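Long-range contact in CsuC (Acinetobacter baumannii, PDB 6FJY), which probably acts as the periplasmic chaperone of archaic chaperone-usher Csu pili, holding pilus subunits such as the tip adhesin CsuE in a pre-assembly complex: residues S161-F172 / Y196-I207. Residues are numbered along the deposited sequence; the frame is centred on the assembly and turned at random.
Sequences SELYLKNNGQKF and YVLSNSTVKFAI
The side-chain amide of Asn167 reaches across to Val197 at the end of strand 162-167, a worked example of a buried amide tying a strand end to its neighbours. With CG anti to the backbone N (chi1 -165°), Asn167 sends ND2 to two carbonyls: Val197 O, at 3.0 Å from ND2 and in the plane of the amide, and Lys171 O. Its OD1 accepts from Gly169 N, closing an Asx turn, and also from Val148 N; CB lies against Val197 CG1. Beyond it, Asn200 and Ser201 both face Asn167 in a G1 bulge, while Asn200 ND2 donates to Gln170 OE1 at 3.1 Å, from above the carbonyl plane, the two amide planes 70° apart. Along the antiparallel ladder, Leu165 and Val203 exchange two backbone bonds, Leu165 N lying 2.8 Å from Val203 O. On the Tyr164 face, Lys204 runs beside the ring in the same direction, its CB 4.0 Å from the ring centroid and over the face; its extended chain leaves NZ 3.7 Å from Glu162 OE1, a long salt bridge. On the face of Leu165 and Val203, Leu165 CB packs crosswise on Val197 CG2 at 3.9 Å. Strand 162-167 links outermost strand 201-204 to strand 149-154 within this chain; Phe172 stacks on Phe121 of strand 109-123.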
ATOM      1  N   SER A 161     -10.932  11.058  32.860  1.00131.16           N
ATOM      2  CA  SER A 161     -12.039  10.881  31.934  1.00120.34           C
ATOM      3  C   SER A 161     -11.566  10.080  30.732  1.00112.33           C
ATOM      4  O   SER A 161     -10.434  10.247  30.267  1.00112.66           O
ATOM      5  CB  SER A 161     -12.607  12.229  31.477  1.00115.29           C
ATOM      6  OG  SER A 161     -13.171  12.941  32.564  1.00113.33           O
ATOM      7  N   GLU A 162     -12.437   9.204  30.237  1.00109.24           N
ATOM      8  CA  GLU A 162     -12.101   8.341  29.114  1.00 95.04           C
ATOM      9  C   GLU A 162     -13.282   8.232  28.162  1.00 89.20           C
ATOM     10  O   GLU A 162     -14.406   7.957  28.591  1.00 71.30           O
ATOM     11  CB  GLU A 162     -11.691   6.946  29.606  1.00 92.90           C
ATOM     12  CG  GLU A 162     -10.347   6.879  30.321  1.00 86.87           C
ATOM     13  CD  GLU A 162      -9.983   5.458  30.727  1.00 90.85           C
ATOM     14  OE1 GLU A 162     -10.898   4.617  30.844  1.00 94.99           O
ATOM     15  OE2 GLU A 162      -8.781   5.169  30.905  1.00 93.85           O
ATOM     16  N   LEU A 163     -13.018   8.458  26.873  1.00 87.07           N
ATOM     17  CA  LEU A 163     -14.024   8.349  25.829  1.00 72.28           C
ATOM     18  C   LEU A 163     -14.081   6.908  25.346  1.00 77.53           C
ATOM     19  O   LEU A 163     -13.050   6.326  24.997  1.00 68.22           O
ATOM     20  CB  LEU A 163     -13.715   9.279  24.655  1.00 73.54           C
ATOM     21  CG  LEU A 163     -14.642   9.126  23.438  1.00 72.36           C
ATOM     22  CD1 LEU A 163     -16.072   9.429  23.789  1.00 67.67           C
ATOM     23  CD2 LEU A 163     -14.179   9.978  22.265  1.00 86.44           C
ATOM     24  N   TYR A 164     -15.283   6.348  25.302  1.00 87.23           N
ATOM     25  CA  TYR A 164     -15.508   4.984  24.841  1.00 77.27           C
ATOM     26  C   TYR A 164     -16.147   5.040  23.458  1.00 72.89           C
ATOM     27  O   TYR A 164     -17.131   5.758  23.258  1.00 66.19           O
ATOM     28  CB  TYR A 164     -16.417   4.217  25.808  1.00 77.13           C
ATOM     29  CG  TYR A 164     -15.822   3.890  27.168  1.00 74.05           C
ATOM     30  CD1 TYR A 164     -15.587   4.887  28.110  1.00 91.45           C
ATOM     31  CD2 TYR A 164     -15.536   2.582  27.524  1.00 67.34           C
ATOM     32  CE1 TYR A 164     -15.057   4.588  29.359  1.00100.77           C
ATOM     33  CE2 TYR A 164     -15.013   2.275  28.763  1.00 77.21           C
ATOM     34  CZ  TYR A 164     -14.775   3.275  29.679  1.00 91.80           C
ATOM     35  OH  TYR A 164     -14.253   2.952  30.913  1.00 93.30           O
ATOM     36  N   LEU A 165     -15.594   4.279  22.515  1.00 61.17           N
ATOM     37  CA  LEU A 165     -16.144   4.155  21.173  1.00 65.68           C
ATOM     38  C   LEU A 165     -16.462   2.693  20.903  1.00 65.02           C
ATOM     39  O   LEU A 165     -15.618   1.819  21.120  1.00 50.96           O
ATOM     40  CB  LEU A 165     -15.166   4.685  20.125  1.00 67.61           C
ATOM     41  CG  LEU A 165     -15.373   6.108  19.602  1.00 71.90           C
ATOM     42  CD1 LEU A 165     -15.994   6.985  20.644  1.00 72.69           C
ATOM     43  CD2 LEU A 165     -14.042   6.696  19.136  1.00 62.89           C
ATOM     44  N   LYS A 166     -17.676   2.426  20.437  1.00 64.94           N
ATOM     45  CA  LYS A 166     -18.097   1.068  20.138  1.00 66.33           C
ATOM     46  C   LYS A 166     -18.415   0.953  18.655  1.00 52.49           C
ATOM     47  O   LYS A 166     -19.000   1.860  18.063  1.00 50.95           O
ATOM     48  CB  LYS A 166     -19.320   0.653  20.969  1.00 69.68           C
ATOM     49  CG  LYS A 166     -19.807  -0.752  20.646  1.00 72.36           C
ATOM     50  CD  LYS A 166     -21.044  -1.148  21.438  1.00 71.51           C
ATOM     51  CE  LYS A 166     -20.770  -1.327  22.911  1.00 82.50           C
ATOM     52  NZ  LYS A 166     -22.060  -1.534  23.641  1.00 92.93           N
ATOM     53  N   ASN A 167     -17.976  -0.142  18.054  1.00 55.68           N
ATOM     54  CA  ASN A 167     -18.279  -0.456  16.668  1.00 56.01           C
ATOM     55  C   ASN A 167     -19.168  -1.694  16.648  1.00 52.78           C
ATOM     56  O   ASN A 167     -18.742  -2.773  17.073  1.00 45.99           O
ATOM     57  CB  ASN A 167     -16.992  -0.694  15.881  1.00 52.44           C
ATOM     58  CG  ASN A 167     -17.208  -0.666  14.399  1.00 51.68           C
ATOM     59  OD1 ASN A 167     -18.335  -0.780  13.922  1.00 46.55           O
ATOM     60  ND2 ASN A 167     -16.119  -0.522  13.647  1.00 62.11           N
ATOM     61  N   ASN A 168     -20.393  -1.534  16.153  1.00 53.54           N
ATOM     62  CA  ASN A 168     -21.338  -2.635  15.983  1.00 51.69           C
ATOM     63  C   ASN A 168     -21.367  -3.172  14.559  1.00 51.74           C
ATOM     64  O   ASN A 168     -22.158  -4.072  14.265  1.00 50.95           O
ATOM     65  CB  ASN A 168     -22.726  -2.196  16.422  1.00 63.71           C
ATOM     66  CG  ASN A 168     -22.745  -1.757  17.860  1.00 76.09           C
ATOM     67  OD1 ASN A 168     -22.320  -2.497  18.751  1.00 69.91           O
ATOM     68  ND2 ASN A 168     -23.207  -0.536  18.101  1.00 80.54           N
ATOM     69  N   GLY A 169     -20.587  -2.575  13.654  1.00 59.07           N
ATOM     70  CA  GLY A 169     -20.494  -3.054  12.295  1.00 51.72           C
ATOM     71  C   GLY A 169     -19.453  -4.148  12.128  1.00 49.00           C
ATOM     72  O   GLY A 169     -18.648  -4.424  13.010  1.00 44.76           O
ATOM     73  N   GLN A 170     -19.480  -4.770  10.950  1.00 61.39           N
ATOM     74  CA  GLN A 170     -18.574  -5.853  10.604  1.00 60.62           C
ATOM     75  C   GLN A 170     -17.264  -5.363   9.991  1.00 63.28           C
ATOM     76  O   GLN A 170     -16.423  -6.194   9.630  1.00 57.85           O
ATOM     77  CB  GLN A 170     -19.258  -6.822   9.632  1.00 58.95           C
ATOM     78  CG  GLN A 170     -20.577  -7.444  10.120  1.00 63.89           C
ATOM     79  CD  GLN A 170     -20.385  -8.624  11.077  1.00 73.29           C
ATOM     80  OE1 GLN A 170     -19.281  -8.896  11.551  1.00 65.32           O
ATOM     81  NE2 GLN A 170     -21.463  -9.353  11.326  1.00 83.15           N
ATOM     82  N   LYS A 171     -17.075  -4.047   9.836  1.00 55.35           N
ATOM     83  CA  LYS A 171     -15.822  -3.498   9.322  1.00 57.59           C
ATOM     84  C   LYS A 171     -15.294  -2.434  10.279  1.00 49.39           C
ATOM     85  O   LYS A 171     -16.047  -1.828  11.045  1.00 43.37           O
ATOM     86  CB  LYS A 171     -15.962  -2.887   7.928  1.00 44.95           C
ATOM     87  CG  LYS A 171     -16.167  -3.897   6.812  1.00 57.05           C
ATOM     88  CD  LYS A 171     -15.996  -3.258   5.451  1.00 62.73           C
ATOM     89  CE  LYS A 171     -14.513  -3.147   5.070  1.00 60.65           C
ATOM     90  NZ  LYS A 171     -13.824  -2.065   5.808  1.00 63.73           N
ATOM     91  N   PHE A 172     -13.976  -2.254  10.257  1.00 60.07           N
ATOM     92  CA  PHE A 172     -13.300  -1.300  11.127  1.00 46.43           C
ATOM     93  C   PHE A 172     -13.545   0.142  10.684  1.00 49.89           C
ATOM     94  O   PHE A 172     -13.887   0.429   9.535  1.00 43.89           O
ATOM     95  CB  PHE A 172     -11.791  -1.559  11.151  1.00 55.93           C
ATOM     96  CG  PHE A 172     -11.092  -1.233   9.850  1.00 54.84           C
ATOM     97  CD1 PHE A 172     -11.096  -2.141   8.797  1.00 54.68           C
ATOM     98  CD2 PHE A 172     -10.453  -0.014   9.672  1.00 55.17           C
ATOM     99  CE1 PHE A 172     -10.452  -1.850   7.594  1.00 60.37           C
ATOM    100  CE2 PHE A 172      -9.807   0.289   8.466  1.00 56.86           C
ATOM    101  CZ  PHE A 172      -9.811  -0.630   7.423  1.00 45.20           C
ATOM    102  N   TYR A 196      -8.239   3.614  15.786  1.00 68.29           N
ATOM    103  CA  TYR A 196      -8.871   2.434  15.216  1.00 56.57           C
ATOM    104  C   TYR A 196      -9.970   1.965  16.158  1.00 58.89           C
ATOM    105  O   TYR A 196      -9.746   1.851  17.366  1.00 45.61           O
ATOM    106  CB  TYR A 196      -7.871   1.304  15.005  1.00 57.63           C
ATOM    107  CG  TYR A 196      -7.100   1.359  13.709  1.00 54.16           C
ATOM    108  CD1 TYR A 196      -7.644   0.851  12.520  1.00 43.84           C
ATOM    109  CD2 TYR A 196      -5.829   1.917  13.671  1.00 45.84           C
ATOM    110  CE1 TYR A 196      -6.930   0.922  11.322  1.00 58.44           C
ATOM    111  CE2 TYR A 196      -5.113   1.993  12.490  1.00 63.56           C
ATOM    112  CZ  TYR A 196      -5.660   1.489  11.318  1.00 49.97           C
ATOM    113  OH  TYR A 196      -4.929   1.562  10.162  1.00 46.47           O
ATOM    114  N   VAL A 197     -11.166   1.755  15.611  1.00 52.41           N
ATOM    115  CA  VAL A 197     -12.229   1.034  16.303  1.00 59.22           C
ATOM    116  C   VAL A 197     -12.530  -0.199  15.460  1.00 49.50           C
ATOM    117  O   VAL A 197     -13.202  -0.119  14.428  1.00 42.72           O
ATOM    118  CB  VAL A 197     -13.475   1.893  16.520  1.00 64.92           C
ATOM    119  CG1 VAL A 197     -14.444   1.183  17.441  1.00 67.85           C
ATOM    120  CG2 VAL A 197     -13.081   3.233  17.104  1.00 52.54           C
ATOM    121  N   LEU A 198     -12.033  -1.346  15.900  1.00 58.70           N
ATOM    122  CA  LEU A 198     -12.188  -2.572  15.143  1.00 58.72           C
ATOM    123  C   LEU A 198     -13.648  -3.022  15.146  1.00 58.86           C
ATOM    124  O   LEU A 198     -14.449  -2.646  16.007  1.00 42.81           O
ATOM    125  CB  LEU A 198     -11.287  -3.665  15.724  1.00 56.98           C
ATOM    126  CG  LEU A 198      -9.774  -3.476  15.565  1.00 58.47           C
ATOM    127  CD1 LEU A 198      -9.036  -4.602  16.239  1.00 62.09           C
ATOM    128  CD2 LEU A 198      -9.358  -3.396  14.079  1.00 48.72           C
ATOM    129  N   SER A 199     -13.975  -3.853  14.157  1.00 58.69           N
ATOM    130  CA  SER A 199     -15.319  -4.405  14.017  1.00 59.29           C
ATOM    131  C   SER A 199     -15.741  -5.171  15.265  1.00 59.34           C
ATOM    132  O   SER A 199     -14.965  -5.944  15.839  1.00 51.66           O
ATOM    133  CB  SER A 199     -15.363  -5.339  12.814  1.00 60.71           C
ATOM    134  OG  SER A 199     -14.551  -6.462  13.082  1.00 42.53           O
ATOM    135  N   ASN A 200     -16.993  -4.973  15.671  1.00 68.68           N
ATOM    136  CA  ASN A 200     -17.568  -5.683  16.813  1.00 53.29           C
ATOM    137  C   ASN A 200     -16.674  -5.552  18.046  1.00 52.35           C
ATOM    138  O   ASN A 200     -16.366  -6.526  18.736  1.00 49.84           O
ATOM    139  CB  ASN A 200     -17.826  -7.151  16.470  1.00 58.89           C
ATOM    140  CG  ASN A 200     -18.593  -7.323  15.167  1.00 64.61           C
ATOM    141  OD1 ASN A 200     -19.805  -7.121  15.114  1.00 55.46           O
ATOM    142  ND2 ASN A 200     -17.888  -7.723  14.118  1.00 85.89           N
ATOM    143  N   SER A 201     -16.233  -4.325  18.304  1.00 62.59           N
ATOM    144  CA  SER A 201     -15.290  -4.056  19.380  1.00 59.50           C
ATOM    145  C   SER A 201     -15.612  -2.715  20.020  1.00 50.32           C
ATOM    146  O   SER A 201     -16.336  -1.893  19.456  1.00 46.38           O
ATOM    147  CB  SER A 201     -13.839  -4.050  18.868  1.00 45.23           C
ATOM    148  OG  SER A 201     -13.530  -5.247  18.168  1.00 45.02           O
ATOM    149  N   THR A 202     -15.048  -2.505  21.203  1.00 64.86           N
ATOM    150  CA  THR A 202     -15.135  -1.241  21.916  1.00 72.49           C
ATOM    151  C   THR A 202     -13.745  -0.890  22.428  1.00 69.59           C
ATOM    152  O   THR A 202     -13.018  -1.770  22.905  1.00 49.91           O
ATOM    153  CB  THR A 202     -16.128  -1.302  23.102  1.00 77.20           C
ATOM    154  OG1 THR A 202     -17.447  -1.620  22.634  1.00 62.97           O
ATOM    155  CG2 THR A 202     -16.164   0.027  23.872  1.00 53.16           C
ATOM    156  N   VAL A 203     -13.367   0.389  22.295  1.00 64.73           N
ATOM    157  CA  VAL A 203     -12.101   0.887  22.817  1.00 53.68           C
ATOM    158  C   VAL A 203     -12.351   2.189  23.554  1.00 56.56           C
ATOM    159  O   VAL A 203     -13.372   2.852  23.365  1.00 63.43           O
ATOM    160  CB  VAL A 203     -11.037   1.108  21.726  1.00 66.68           C
ATOM    161  CG1 VAL A 203     -10.202  -0.133  21.564  1.00 77.51           C
ATOM    162  CG2 VAL A 203     -11.685   1.507  20.423  1.00 71.94           C
ATOM    163  N   LYS A 204     -11.385   2.562  24.396  1.00 68.72           N
ATOM    164  CA  LYS A 204     -11.471   3.784  25.184  1.00 84.57           C
ATOM    165  C   LYS A 204     -10.204   4.613  25.021  1.00 83.19           C
ATOM    166  O   LYS A 204      -9.122   4.081  24.755  1.00 68.01           O
ATOM    167  CB  LYS A 204     -11.739   3.491  26.668  1.00 91.62           C
ATOM    168  CG  LYS A 204     -10.881   2.406  27.300  1.00100.84           C
ATOM    169  CD  LYS A 204     -11.339   2.172  28.735  1.00110.39           C
ATOM    170  CE  LYS A 204     -10.513   1.120  29.451  1.00116.86           C
ATOM    171  NZ  LYS A 204     -10.971   0.950  30.868  1.00123.00           N
ATOM    172  N   PHE A 205     -10.349   5.929  25.184  1.00 93.45           N
ATOM    173  CA  PHE A 205      -9.225   6.838  24.996  1.00 93.29           C
ATOM    174  C   PHE A 205      -9.075   7.767  26.193  1.00 97.10           C
ATOM    175  O   PHE A 205      -9.761   7.605  27.206  1.00 89.96           O
ATOM    176  CB  PHE A 205      -9.438   7.686  23.740  1.00 96.78           C
ATOM    177  CG  PHE A 205      -9.330   6.922  22.457  1.00 95.57           C
ATOM    178  CD1 PHE A 205      -8.520   5.806  22.353  1.00 98.73           C
ATOM    179  CD2 PHE A 205     -10.059   7.316  21.351  1.00 96.56           C
ATOM    180  CE1 PHE A 205      -8.432   5.101  21.162  1.00 89.77           C
ATOM    181  CE2 PHE A 205      -9.976   6.618  20.161  1.00 95.17           C
ATOM    182  CZ  PHE A 205      -9.162   5.506  20.066  1.00 82.90           C
ATOM    183  N   ALA A 206      -8.183   8.748  26.076  1.00103.88           N
ATOM    184  CA  ALA A 206      -7.881   9.702  27.137  1.00 99.93           C
ATOM    185  C   ALA A 206      -8.375  11.074  26.699  1.00 96.74           C
ATOM    186  O   ALA A 206      -7.962  11.568  25.643  1.00 96.06           O
ATOM    187  CB  ALA A 206      -6.382   9.728  27.439  1.00109.61           C
ATOM    188  N   ILE A 207      -9.246  11.694  27.498  1.00106.30           N
ATOM    189  CA  ILE A 207      -9.842  12.967  27.097  1.00108.50           C
ATOM    190  C   ILE A 207     -10.019  13.900  28.287  1.00120.83           C
ATOM    191  O   ILE A 207      -9.508  13.644  29.383  1.00121.78           O
ATOM    192  CB  ILE A 207     -11.197  12.757  26.390  1.00100.62           C
ATOM    193  CG1 ILE A 207     -12.101  11.844  27.220  1.00 92.39           C
ATOM    194  CG2 ILE A 207     -11.012  12.205  24.979  1.00100.77           C
ATOM    195  CD1 ILE A 207     -13.217  12.568  27.900  1.00 94.61           C
TER
HETATM  196  O   HOH W   1     -16.159  -8.693  11.030  1.00 46.50           O